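Local coordinates for protein Poly(Beta-D-mannuronate) lyase (Pseudopedobacter saltans, PDB 7O79) that probably cleaves poly(beta-D-mannuronate), a form of alginate, as a family 6 polysaccharide lyase built on a parallel beta-helix, at residues T103-F108 and C132-K137; C159-I164 and N198-A203; G222-S227 and E244-G249. All blocks are in the same frame, centred on the assembly; numbering follows the deposited sequence.

Contact 1: residues T103-F108 and C132-K137; sequences TAIVDF and CSFKGK
C132 holds SG anti to its own carbonyl carbon (chi1 -66°), which sets the sulfur beside the backbone N. T103 N donates a hydrogen bond to C132 SG (3.5 Å). I105 carries CG1 beside its backbone N (chi1 -59°), and from there CD1 comes to the edge of the F134 ring, near its plane. I105 CD1 lies 3.8 Å from F134 CE1. Both side chains point into the beta-helix, where W119 also touches them. On the other face, A104 CB meets S133 CB at 4.1 Å, and S133 OG is hydrogen-bonded to V452 N. The strands run parallel. S133 N hydrogen-bonds to T103 O, I105 N to S133 O at 2.9 Å, K135 N to I105 O, and D107 N to K135 O at 2.8 Å. D107 OD1 lies 3.3 Å from G136 CA, where a side chain would strike it. An alanine in place of C132 would probably leave T103 N without its sulfur acceptor and open a gap beside T103 CB. K135 NZ lies 4.1 Å from D107 OD1, too far for a salt bridge. Their opposite charges may attract, but the backbone bonds carry most of the polar pairing.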
ATOM      1  N   THR A 103     -12.482  -6.579  13.134  1.00 23.22           N
ATOM      2  CA  THR A 103     -13.155  -7.389  12.126  1.00 25.90           C
ATOM      3  C   THR A 103     -12.137  -8.205  11.340  1.00 26.94           C
ATOM      4  O   THR A 103     -11.020  -7.750  11.101  1.00 27.55           O
ATOM      5  CB  THR A 103     -13.973  -6.479  11.191  1.00 24.76           C
ATOM      6  OG1 THR A 103     -15.001  -5.844  11.958  1.00 23.32           O
ATOM      7  CG2 THR A 103     -14.589  -7.249   9.997  1.00 24.47           C
ATOM      8  N   ALA A 104     -12.500  -9.434  10.982  1.00 24.87           N
ATOM      9  CA  ALA A 104     -11.630 -10.282  10.184  1.00 27.45           C
ATOM     10  C   ALA A 104     -12.359 -10.753   8.934  1.00 26.61           C
ATOM     11  O   ALA A 104     -13.585 -10.875   8.919  1.00 29.64           O
ATOM     12  CB  ALA A 104     -11.126 -11.497  10.973  1.00 23.49           C
ATOM     13  N   ILE A 105     -11.586 -10.976   7.874  1.00 26.85           N
ATOM     14  CA  ILE A 105     -12.059 -11.596   6.647  1.00 28.21           C
ATOM     15  C   ILE A 105     -11.152 -12.790   6.413  1.00 28.73           C
ATOM     16  O   ILE A 105      -9.927 -12.631   6.343  1.00 25.61           O
ATOM     17  CB  ILE A 105     -12.005 -10.637   5.450  1.00 27.39           C
ATOM     18  CG1 ILE A 105     -12.859  -9.399   5.692  1.00 25.84           C
ATOM     19  CG2 ILE A 105     -12.516 -11.344   4.209  1.00 25.78           C
ATOM     20  CD1 ILE A 105     -12.821  -8.423   4.523  1.00 25.59           C
ATOM     21  N   VAL A 106     -11.735 -13.983   6.312  1.00 29.10           N
ATOM     22  CA  VAL A 106     -10.958 -15.224   6.312  1.00 29.59           C
ATOM     23  C   VAL A 106     -11.355 -16.050   5.096  1.00 27.94           C
ATOM     24  O   VAL A 106     -12.524 -16.418   4.952  1.00 30.58           O
ATOM     25  CB  VAL A 106     -11.164 -16.019   7.613  1.00 27.01           C
ATOM     26  CG1 VAL A 106     -10.467 -17.381   7.548  1.00 30.27           C
ATOM     27  CG2 VAL A 106     -10.677 -15.221   8.818  1.00 29.53           C
ATOM     28  N   ASP A 107     -10.382 -16.338   4.222  1.00 28.97           N
ATOM     29  CA  ASP A 107     -10.577 -17.139   3.006  1.00 31.87           C
ATOM     30  C   ASP A 107     -11.907 -16.898   2.298  1.00 32.49           C
ATOM     31  O   ASP A 107     -12.545 -17.838   1.813  1.00 31.84           O
ATOM     32  CB  ASP A 107     -10.436 -18.634   3.309  1.00 31.08           C
ATOM     33  CG  ASP A 107      -9.132 -18.967   3.968  1.00 33.68           C
ATOM     34  OD1 ASP A 107      -8.112 -18.363   3.575  1.00 35.95           O
ATOM     35  OD2 ASP A 107      -9.114 -19.823   4.882  1.00 39.94           O
ATOM     36  N   PHE A 108     -12.315 -15.633   2.208  1.00 33.34           N
ATOM     37  CA  PHE A 108     -13.620 -15.240   1.672  1.00 30.07           C
ATOM     38  C   PHE A 108     -13.604 -15.195   0.143  1.00 28.25           C
ATOM     39  O   PHE A 108     -13.942 -14.189  -0.488  1.00 28.62           O
ATOM     40  CB  PHE A 108     -14.009 -13.893   2.263  1.00 27.31           C
ATOM     41  CG  PHE A 108     -15.490 -13.638   2.301  1.00 27.64           C
ATOM     42  CD1 PHE A 108     -16.297 -14.246   3.249  1.00 28.63           C
ATOM     43  CD2 PHE A 108     -16.063 -12.747   1.404  1.00 28.88           C
ATOM     44  CE1 PHE A 108     -17.665 -13.986   3.297  1.00 30.62           C
ATOM     45  CE2 PHE A 108     -17.433 -12.476   1.431  1.00 31.59           C
ATOM     46  CZ  PHE A 108     -18.241 -13.100   2.386  1.00 30.37           C
ATOM     47  N   CYS A 132      -7.984  -4.942  12.391  1.00 23.70           N
ATOM     48  CA  CYS A 132      -8.665  -5.909  11.556  1.00 23.51           C
ATOM     49  C   CYS A 132      -7.651  -6.893  10.988  1.00 24.93           C
ATOM     50  O   CYS A 132      -6.462  -6.587  10.866  1.00 24.46           O
ATOM     51  CB  CYS A 132      -9.455  -5.213  10.446  1.00 20.95           C
ATOM     52  SG  CYS A 132     -10.853  -4.216  11.056  1.00 23.30           S
ATOM     53  N   SER A 133      -8.131  -8.090  10.647  1.00 26.96           N
ATOM     54  CA  SER A 133      -7.284  -9.173  10.154  1.00 24.31           C
ATOM     55  C   SER A 133      -7.815  -9.693   8.826  1.00 25.67           C
ATOM     56  O   SER A 133      -9.026  -9.826   8.637  1.00 23.47           O
ATOM     57  CB  SER A 133      -7.199 -10.351  11.141  1.00 22.32           C
ATOM     58  OG  SER A 133      -6.536  -9.983  12.328  1.00 29.52           O
ATOM     59  N   PHE A 134      -6.891 -10.022   7.927  1.00 24.90           N
ATOM     60  CA  PHE A 134      -7.220 -10.425   6.567  1.00 24.54           C
ATOM     61  C   PHE A 134      -6.335 -11.595   6.171  1.00 26.45           C
ATOM     62  O   PHE A 134      -5.105 -11.482   6.180  1.00 22.59           O
ATOM     63  CB  PHE A 134      -7.052  -9.243   5.603  1.00 20.97           C
ATOM     64  CG  PHE A 134      -7.781  -8.000   6.048  1.00 25.07           C
ATOM     65  CD1 PHE A 134      -9.116  -7.823   5.720  1.00 24.39           C
ATOM     66  CD2 PHE A 134      -7.166  -7.066   6.863  1.00 23.26           C
ATOM     67  CE1 PHE A 134      -9.808  -6.711   6.125  1.00 25.39           C
ATOM     68  CE2 PHE A 134      -7.849  -5.940   7.284  1.00 24.16           C
ATOM     69  CZ  PHE A 134      -9.182  -5.758   6.915  1.00 26.39           C
ATOM     70  N   LYS A 135      -6.956 -12.717   5.821  1.00 22.38           N
ATOM     71  CA  LYS A 135      -6.208 -13.938   5.560  1.00 27.05           C
ATOM     72  C   LYS A 135      -6.747 -14.665   4.335  1.00 25.90           C
ATOM     73  O   LYS A 135      -7.944 -14.960   4.260  1.00 26.80           O
ATOM     74  CB  LYS A 135      -6.256 -14.871   6.772  1.00 28.03           C
ATOM     75  CG  LYS A 135      -5.459 -16.148   6.526  1.00 32.47           C
ATOM     76  CD  LYS A 135      -5.480 -17.090   7.714  1.00 35.65           C
ATOM     77  CE  LYS A 135      -4.591 -18.302   7.454  1.00 40.58           C
ATOM     78  NZ  LYS A 135      -5.143 -19.132   6.353  1.00 46.37           N
ATOM     79  N   GLY A 136      -5.866 -14.961   3.381  1.00 24.70           N
ATOM     80  CA  GLY A 136      -6.169 -15.935   2.353  1.00 26.37           C
ATOM     81  C   GLY A 136      -6.796 -15.428   1.066  1.00 28.66           C
ATOM     82  O   GLY A 136      -7.203 -16.255   0.240  1.00 29.25           O
ATOM     83  N   LYS A 137      -6.883 -14.114   0.847  1.00 25.44           N
ATOM     84  CA  LYS A 137      -7.489 -13.637  -0.393  1.00 24.97           C
ATOM     85  C   LYS A 137      -6.728 -14.185  -1.599  1.00 31.45           C
ATOM     86  O   LYS A 137      -5.493 -14.130  -1.653  1.00 26.02           O
ATOM     87  CB  LYS A 137      -7.513 -12.114  -0.438  1.00 27.33           C
ATOM     88  CG  LYS A 137      -8.275 -11.576  -1.639  1.00 23.28           C
ATOM     89  CD  LYS A 137      -8.123 -10.065  -1.792  1.00 23.25           C
ATOM     90  CE  LYS A 137      -9.305  -9.494  -2.530  1.00 22.40           C
ATOM     91  NZ  LYS A 137      -9.077  -9.543  -4.021  1.00 23.27           N
TER

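Contact 2: residues C159-I164 and N198-A203; sequences CYFKDI and NLFERA
Just after C159 and N198, strands 160-162 and 199-201 run parallel, 6° apart in direction, with a closest axis approach of 4.9 Å. The backbone ladder is regular. L199 N hydrogen-bonds to C159 O, F161 N to L199 O at 2.9 Å, E201 N to F161 O, and D163 N to E201 O. I164 N adds a more bent bond to R202 O, with the donor tilted out of the carbonyl plane. D163 and R202 both have positive phi, and the chain turns there. At the start, the side chain of N198 joins in. Its OD1 accepts C159 N at 2.8 Å, on a lone pair in the amide plane, while ND2 hydrogen-bonds to V156 O. The strands are successive rungs of a parallel beta-helix, so like positions stack from turn to turn. Inside the helix, F161 and F200 lie side by side. Their planes are near parallel (19°), but the rings are displaced and share little face. F161 CD1 sits over one face of F200, toward the rim and 3.9 Å from F200 CE2. F161 also meets F134 on the neighbouring strand 128-135. On the other face, Y160 puts CG anti to its backbone N (chi1 -173°), and its ring lies alongside L199. Y160 CE1 is 3.6 Å from L199 CD2. Near the turn, I164 CG1 packs against A203 CB at 3.9 Å.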
ATOM      1  N   CYS A 159      -3.478  -3.308  11.482  1.00 22.30           N
ATOM      2  CA  CYS A 159      -4.120  -4.453  10.872  1.00 19.93           C
ATOM      3  C   CYS A 159      -3.098  -5.546  10.575  1.00 22.62           C
ATOM      4  O   CYS A 159      -1.881  -5.352  10.640  1.00 22.65           O
ATOM      5  CB  CYS A 159      -4.874  -4.037   9.604  1.00 23.38           C
ATOM      6  SG  CYS A 159      -6.333  -3.023   9.973  1.00 22.75           S
ATOM      7  N   TYR A 160      -3.626  -6.719  10.245  1.00 24.77           N
ATOM      8  CA  TYR A 160      -2.828  -7.918  10.045  1.00 26.26           C
ATOM      9  C   TYR A 160      -3.214  -8.529   8.702  1.00 23.33           C
ATOM     10  O   TYR A 160      -4.383  -8.881   8.492  1.00 23.83           O
ATOM     11  CB  TYR A 160      -3.070  -8.890  11.205  1.00 23.29           C
ATOM     12  CG  TYR A 160      -2.190 -10.117  11.246  1.00 30.45           C
ATOM     13  CD1 TYR A 160      -0.933 -10.128  10.652  1.00 30.04           C
ATOM     14  CD2 TYR A 160      -2.620 -11.270  11.903  1.00 34.73           C
ATOM     15  CE1 TYR A 160      -0.125 -11.253  10.716  1.00 33.66           C
ATOM     16  CE2 TYR A 160      -1.821 -12.406  11.959  1.00 37.92           C
ATOM     17  CZ  TYR A 160      -0.579 -12.388  11.374  1.00 37.67           C
ATOM     18  OH  TYR A 160       0.204 -13.510  11.437  1.00 40.42           O
ATOM     19  N   PHE A 161      -2.236  -8.659   7.796  1.00 24.07           N
ATOM     20  CA  PHE A 161      -2.458  -9.234   6.468  1.00 22.76           C
ATOM     21  C   PHE A 161      -1.579 -10.472   6.331  1.00 27.55           C
ATOM     22  O   PHE A 161      -0.350 -10.364   6.271  1.00 26.76           O
ATOM     23  CB  PHE A 161      -2.171  -8.221   5.356  1.00 22.62           C
ATOM     24  CG  PHE A 161      -2.867  -6.893   5.544  1.00 22.57           C
ATOM     25  CD1 PHE A 161      -2.304  -5.901   6.332  1.00 24.18           C
ATOM     26  CD2 PHE A 161      -4.099  -6.653   4.941  1.00 23.94           C
ATOM     27  CE1 PHE A 161      -2.938  -4.679   6.516  1.00 24.31           C
ATOM     28  CE2 PHE A 161      -4.745  -5.429   5.113  1.00 26.39           C
ATOM     29  CZ  PHE A 161      -4.167  -4.443   5.916  1.00 22.23           C
ATOM     30  N   LYS A 162      -2.211 -11.641   6.256  1.00 25.68           N
ATOM     31  CA  LYS A 162      -1.527 -12.909   6.440  1.00 27.67           C
ATOM     32  C   LYS A 162      -1.885 -13.891   5.333  1.00 27.37           C
ATOM     33  O   LYS A 162      -3.063 -14.049   5.000  1.00 27.16           O
ATOM     34  CB  LYS A 162      -1.895 -13.525   7.786  1.00 29.92           C
ATOM     35  CG  LYS A 162      -1.263 -14.882   8.026  1.00 33.39           C
ATOM     36  CD  LYS A 162      -1.717 -15.473   9.344  1.00 37.35           C
ATOM     37  CE  LYS A 162      -0.672 -16.428   9.918  1.00 46.14           C
ATOM     38  NZ  LYS A 162      -1.211 -17.176  11.094  1.00 47.23           N
ATOM     39  N   ASP A 163      -0.868 -14.583   4.811  1.00 24.94           N
ATOM     40  CA  ASP A 163      -1.045 -15.704   3.879  1.00 28.87           C
ATOM     41  C   ASP A 163      -1.952 -15.318   2.714  1.00 26.18           C
ATOM     42  O   ASP A 163      -3.038 -15.871   2.515  1.00 29.40           O
ATOM     43  CB  ASP A 163      -1.600 -16.950   4.580  1.00 30.16           C
ATOM     44  CG  ASP A 163      -0.720 -17.446   5.713  1.00 32.95           C
ATOM     45  OD1 ASP A 163       0.517 -17.310   5.640  1.00 34.08           O
ATOM     46  OD2 ASP A 163      -1.274 -18.007   6.672  1.00 38.08           O
ATOM     47  N   ILE A 164      -1.493 -14.338   1.950  1.00 23.94           N
ATOM     48  CA  ILE A 164      -2.200 -13.967   0.731  1.00 26.23           C
ATOM     49  C   ILE A 164      -1.497 -14.772  -0.358  1.00 25.91           C
ATOM     50  O   ILE A 164      -0.358 -14.441  -0.728  1.00 24.00           O
ATOM     51  CB  ILE A 164      -2.151 -12.449   0.483  1.00 24.56           C
ATOM     52  CG1 ILE A 164      -2.598 -11.681   1.744  1.00 26.30           C
ATOM     53  CG2 ILE A 164      -2.998 -12.085  -0.744  1.00 25.08           C
ATOM     54  CD1 ILE A 164      -3.982 -12.017   2.274  1.00 24.29           C
ATOM     55  N   ASN A 198       1.085  -1.596  10.414  1.00 22.20           N
ATOM     56  CA  ASN A 198       0.470  -2.866  10.054  1.00 20.54           C
ATOM     57  C   ASN A 198       1.533  -3.960   9.960  1.00 22.93           C
ATOM     58  O   ASN A 198       2.720  -3.688   9.741  1.00 23.97           O
ATOM     59  CB  ASN A 198      -0.276  -2.767   8.720  1.00 20.17           C
ATOM     60  CG  ASN A 198      -1.338  -1.701   8.732  1.00 22.17           C
ATOM     61  OD1 ASN A 198      -2.381  -1.854   9.367  1.00 22.50           O
ATOM     62  ND2 ASN A 198      -1.047  -0.575   8.081  1.00 20.54           N
ATOM     63  N   LEU A 199       1.086  -5.201  10.109  1.00 21.58           N
ATOM     64  CA  LEU A 199       1.924  -6.388   9.976  1.00 24.05           C
ATOM     65  C   LEU A 199       1.534  -7.163   8.722  1.00 25.37           C
ATOM     66  O   LEU A 199       0.373  -7.559   8.560  1.00 24.49           O
ATOM     67  CB  LEU A 199       1.800  -7.275  11.209  1.00 24.18           C
ATOM     68  CG  LEU A 199       2.597  -8.580  11.203  1.00 26.48           C
ATOM     69  CD1 LEU A 199       4.091  -8.344  11.066  1.00 23.95           C
ATOM     70  CD2 LEU A 199       2.327  -9.376  12.471  1.00 27.71           C
ATOM     71  N   PHE A 200       2.501  -7.467   7.881  1.00 24.85           N
ATOM     72  CA  PHE A 200       2.290  -8.268   6.706  1.00 23.18           C
ATOM     73  C   PHE A 200       3.119  -9.557   6.866  1.00 26.14           C
ATOM     74  O   PHE A 200       4.281  -9.487   7.151  1.00 27.43           O
ATOM     75  CB  PHE A 200       2.749  -7.570   5.441  1.00 18.61           C
ATOM     76  CG  PHE A 200       2.083  -6.265   5.159  1.00 24.10           C
ATOM     77  CD1 PHE A 200       2.437  -5.123   5.831  1.00 21.49           C
ATOM     78  CD2 PHE A 200       1.161  -6.166   4.164  1.00 20.87           C
ATOM     79  CE1 PHE A 200       1.839  -3.929   5.541  1.00 19.55           C
ATOM     80  CE2 PHE A 200       0.560  -4.977   3.880  1.00 22.75           C
ATOM     81  CZ  PHE A 200       0.895  -3.862   4.566  1.00 21.62           C
ATOM     82  N   GLU A 201       2.504 -10.712   6.732  1.00 23.53           N
ATOM     83  CA  GLU A 201       3.227 -11.958   6.796  1.00 27.80           C
ATOM     84  C   GLU A 201       2.829 -12.856   5.649  1.00 25.28           C
ATOM     85  O   GLU A 201       1.733 -13.314   5.609  1.00 27.39           O
ATOM     86  CB  GLU A 201       2.967 -12.635   8.108  1.00 36.89           C
ATOM     87  CG  GLU A 201       3.790 -13.873   8.347  1.00 42.14           C
ATOM     88  CD  GLU A 201       4.419 -13.857   9.699  1.00 50.30           C
ATOM     89  OE1 GLU A 201       3.995 -13.048  10.534  1.00 55.67           O
ATOM     90  OE2 GLU A 201       5.343 -14.655   9.933  1.00 59.74           O
ATOM     91  N   ARG A 202       3.772 -13.177   4.798  1.00 23.94           N
ATOM     92  CA  ARG A 202       3.510 -13.943   3.594  1.00 27.73           C
ATOM     93  C   ARG A 202       2.294 -13.404   2.830  1.00 25.09           C
ATOM     94  O   ARG A 202       1.503 -14.142   2.335  1.00 27.78           O
ATOM     95  CB  ARG A 202       3.420 -15.437   3.892  1.00 25.36           C
ATOM     96  CG  ARG A 202       4.780 -16.012   4.188  1.00 31.02           C
ATOM     97  CD  ARG A 202       4.768 -17.181   5.140  1.00 35.59           C
ATOM     98  NE  ARG A 202       6.056 -17.865   5.119  1.00 43.91           N
ATOM     99  CZ  ARG A 202       7.054 -17.725   5.987  1.00 40.61           C
ATOM    100  NH1 ARG A 202       6.984 -16.932   7.024  1.00 44.16           N
ATOM    101  NH2 ARG A 202       8.143 -18.417   5.806  1.00 46.35           N
ATOM    102  N   ALA A 203       2.199 -12.090   2.742  1.00 22.49           N
ATOM    103  CA  ALA A 203       1.091 -11.395   2.077  1.00 22.85           C
ATOM    104  C   ALA A 203       1.393 -11.198   0.595  1.00 24.91           C
ATOM    105  O   ALA A 203       1.306 -10.092   0.051  1.00 23.16           O
ATOM    106  CB  ALA A 203       0.805 -10.067   2.767  1.00 22.52           C
TER

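Contact 3: residues G222-S227 and E244-G249; sequences GNTVIS and ENFIFG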
ATOM      1  N   GLY A 222       5.967   2.739   9.707  1.00 23.07           N
ATOM      2  CA  GLY A 222       6.005   1.810  10.831  1.00 23.12           C
ATOM      3  C   GLY A 222       5.348   0.468  10.600  1.00 22.08           C
ATOM      4  O   GLY A 222       4.870  -0.146  11.555  1.00 24.59           O
ATOM      5  N   ASN A 223       5.326  -0.014   9.365  1.00 23.13           N
ATOM      6  CA  ASN A 223       4.804  -1.333   9.039  1.00 22.87           C
ATOM      7  C   ASN A 223       5.910  -2.384   9.123  1.00 22.26           C
ATOM      8  O   ASN A 223       7.087  -2.098   8.888  1.00 21.77           O
ATOM      9  CB  ASN A 223       4.220  -1.333   7.631  1.00 18.73           C
ATOM     10  CG  ASN A 223       3.075  -0.349   7.481  1.00 23.12           C
ATOM     11  OD1 ASN A 223       1.943  -0.618   7.902  1.00 19.59           O
ATOM     12  ND2 ASN A 223       3.375   0.817   6.917  1.00 20.11           N
ATOM     13  N   THR A 224       5.514  -3.620   9.411  1.00 22.26           N
ATOM     14  CA  THR A 224       6.432  -4.753   9.445  1.00 22.82           C
ATOM     15  C   THR A 224       6.022  -5.730   8.351  1.00 23.37           C
ATOM     16  O   THR A 224       4.878  -6.201   8.335  1.00 22.96           O
ATOM     17  CB  THR A 224       6.415  -5.421  10.830  1.00 25.08           C
ATOM     18  OG1 THR A 224       6.997  -4.533  11.790  1.00 28.20           O
ATOM     19  CG2 THR A 224       7.223  -6.711  10.822  1.00 28.09           C
ATOM     20  N   VAL A 225       6.939  -6.011   7.422  1.00 23.59           N
ATOM     21  CA  VAL A 225       6.668  -6.873   6.268  1.00 21.92           C
ATOM     22  C   VAL A 225       7.595  -8.080   6.342  1.00 22.79           C
ATOM     23  O   VAL A 225       8.804  -7.959   6.109  1.00 21.11           O
ATOM     24  CB  VAL A 225       6.846  -6.130   4.932  1.00 22.20           C
ATOM     25  CG1 VAL A 225       6.542  -7.047   3.790  1.00 21.22           C
ATOM     26  CG2 VAL A 225       5.948  -4.882   4.870  1.00 22.14           C
ATOM     27  N   ILE A 226       7.028  -9.253   6.610  1.00 24.46           N
ATOM     28  CA  ILE A 226       7.804 -10.452   6.907  1.00 23.64           C
ATOM     29  C   ILE A 226       7.620 -11.453   5.772  1.00 24.44           C
ATOM     30  O   ILE A 226       6.486 -11.844   5.456  1.00 29.53           O
ATOM     31  CB  ILE A 226       7.394 -11.067   8.253  1.00 24.41           C
ATOM     32  CG1 ILE A 226       7.728 -10.100   9.397  1.00 28.15           C
ATOM     33  CG2 ILE A 226       8.121 -12.392   8.469  1.00 27.58           C
ATOM     34  CD1 ILE A 226       7.372 -10.640  10.778  1.00 33.23           C
ATOM     35  N   SER A 227       8.730 -11.823   5.129  1.00 25.24           N
ATOM     36  CA  SER A 227       8.783 -12.947   4.183  1.00 25.13           C
ATOM     37  C   SER A 227       7.720 -12.842   3.087  1.00 26.91           C
ATOM     38  O   SER A 227       6.980 -13.793   2.811  1.00 22.92           O
ATOM     39  CB  SER A 227       8.650 -14.275   4.939  1.00 29.37           C
ATOM     40  OG  SER A 227       8.750 -15.383   4.060  1.00 26.63           O
ATOM     41  N   GLU A 244      10.289   4.354   8.624  1.00 22.01           N
ATOM     42  CA  GLU A 244      10.271   3.544   9.845  1.00 23.00           C
ATOM     43  C   GLU A 244       9.618   2.184   9.646  1.00 23.71           C
ATOM     44  O   GLU A 244       9.059   1.618  10.592  1.00 25.30           O
ATOM     45  CB  GLU A 244       9.611   4.302  10.999  1.00 24.85           C
ATOM     46  CG  GLU A 244      10.446   5.488  11.476  1.00 32.23           C
ATOM     47  CD  GLU A 244       9.610   6.570  12.134  1.00 37.56           C
ATOM     48  OE1 GLU A 244       9.689   7.732  11.688  1.00 42.87           O
ATOM     49  OE2 GLU A 244       8.871   6.261  13.091  1.00 39.29           O
ATOM     50  N   ASN A 245       9.708   1.638   8.431  1.00 20.42           N
ATOM     51  CA  ASN A 245       9.183   0.311   8.140  1.00 22.81           C
ATOM     52  C   ASN A 245      10.266  -0.736   8.367  1.00 20.48           C
ATOM     53  O   ASN A 245      11.459  -0.435   8.359  1.00 24.37           O
ATOM     54  CB  ASN A 245       8.671   0.206   6.696  1.00 19.31           C
ATOM     55  CG  ASN A 245       7.560   1.191   6.395  1.00 22.12           C
ATOM     56  OD1 ASN A 245       6.408   0.967   6.772  1.00 19.16           O
ATOM     57  ND2 ASN A 245       7.896   2.294   5.707  1.00 19.87           N
ATOM     58  N   PHE A 246       9.831  -1.972   8.590  1.00 21.67           N
ATOM     59  CA  PHE A 246      10.726  -3.106   8.765  1.00 26.25           C
ATOM     60  C   PHE A 246      10.380  -4.138   7.710  1.00 24.76           C
ATOM     61  O   PHE A 246       9.248  -4.624   7.665  1.00 25.81           O
ATOM     62  CB  PHE A 246      10.596  -3.726  10.153  1.00 25.90           C
ATOM     63  CG  PHE A 246      11.109  -2.861  11.268  1.00 26.74           C
ATOM     64  CD1 PHE A 246      12.421  -2.978  11.705  1.00 30.16           C
ATOM     65  CD2 PHE A 246      10.261  -1.978  11.928  1.00 28.83           C
ATOM     66  CE1 PHE A 246      12.894  -2.202  12.752  1.00 26.27           C
ATOM     67  CE2 PHE A 246      10.736  -1.194  12.980  1.00 33.96           C
ATOM     68  CZ  PHE A 246      12.052  -1.320  13.389  1.00 33.32           C
ATOM     69  N   ILE A 247      11.343  -4.479   6.872  1.00 22.84           N
ATOM     70  CA  ILE A 247      11.133  -5.504   5.861  1.00 24.37           C
ATOM     71  C   ILE A 247      12.103  -6.635   6.191  1.00 23.88           C
ATOM     72  O   ILE A 247      13.311  -6.517   5.972  1.00 25.28           O
ATOM     73  CB  ILE A 247      11.314  -4.960   4.438  1.00 22.62           C
ATOM     74  CG1 ILE A 247      10.329  -3.804   4.219  1.00 20.11           C
ATOM     75  CG2 ILE A 247      11.080  -6.051   3.388  1.00 23.70           C
ATOM     76  CD1 ILE A 247      10.389  -3.186   2.844  1.00 22.31           C
ATOM     77  N   PHE A 248      11.570  -7.723   6.758  1.00 27.46           N
ATOM     78  CA  PHE A 248      12.336  -8.922   7.099  1.00 27.65           C
ATOM     79  C   PHE A 248      12.004  -9.969   6.045  1.00 24.84           C
ATOM     80  O   PHE A 248      11.054 -10.734   6.187  1.00 28.70           O
ATOM     81  CB  PHE A 248      11.998  -9.432   8.497  1.00 27.58           C
ATOM     82  CG  PHE A 248      12.303  -8.461   9.598  1.00 27.95           C
ATOM     83  CD1 PHE A 248      13.601  -8.277  10.039  1.00 31.17           C
ATOM     84  CD2 PHE A 248      11.285  -7.761  10.224  1.00 33.85           C
ATOM     85  CE1 PHE A 248      13.894  -7.379  11.058  1.00 34.18           C
ATOM     86  CE2 PHE A 248      11.571  -6.865  11.256  1.00 34.75           C
ATOM     87  CZ  PHE A 248      12.885  -6.681  11.674  1.00 32.21           C
ATOM     88  N   GLY A 249      12.807 -10.014   4.982  1.00 28.85           N
ATOM     89  CA  GLY A 249      12.502 -10.905   3.874  1.00 26.09           C
ATOM     90  C   GLY A 249      12.670 -12.381   4.179  1.00 25.95           C
ATOM     91  O   GLY A 249      12.087 -13.209   3.480  1.00 26.44           O
TER
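N223 and N245 meet as two steps of an asparagine ladder, a feature of parallel beta-helices, at the turn leading into two adjacent parallel strands. Their side chains lie side by side and point the same way, with amide planes nearly coplanar (6°). N245 OD1 is gripped twice. It accepts hydrogen bonds from N223 N at 3.0 Å, a donor tilted out of its plane, and from N223 ND2 at 3.0 Å, close to the C=O direction. The ladder goes on to N270, whose OD1 accepts N245 ND2; on the other side N223 OD1 accepts the backbone N of N198. N223 ND2 also reaches I195 O, and N245 ND2 reaches V220 O. These bonds would hold the two amides nearly coplanar and fix their rotation. Beyond the turn the backbone takes over. F246 N bonds to N223 O, V225 N to F246 O at 2.7 Å, F248 N to V225 O, and S227 N to F248 O. V225 and I247 face the interior, with V225 CB 4.2 Å from I247 CG1. T224, I226, F246 and F248 lie on the other face. There T224 and F246 cross at a slant, and T224 OG1 is hydrogen-bonded to L445 N of the C-terminal segment. T224 CG2 comes to the edge of the F248 ring, near its plane and 4.2 Å from F248 CD2.

The three contacts follow one another along the chain and neither nest nor cross. Contact 1 closes a loop of 23 residues that includes strand 118-122. Contact 2 then closes one of 33 residues with strand 175-177. Contact 3 closes one of 16 residues with strand 230-236. Each loop is a turn of the beta-helix. Contacts 1 and 2 join through strands 128-135 and 155-162, probably by a hydrogen bond from F134 N to Y160 O (2.8 Å). Contacts 2 and 3 join likewise through strands 194-201 and 219-226, with F200 N 2.7 Å from T224 O. Contacts 1 and 3 do not touch; their nearest atoms are about 11 Å apart.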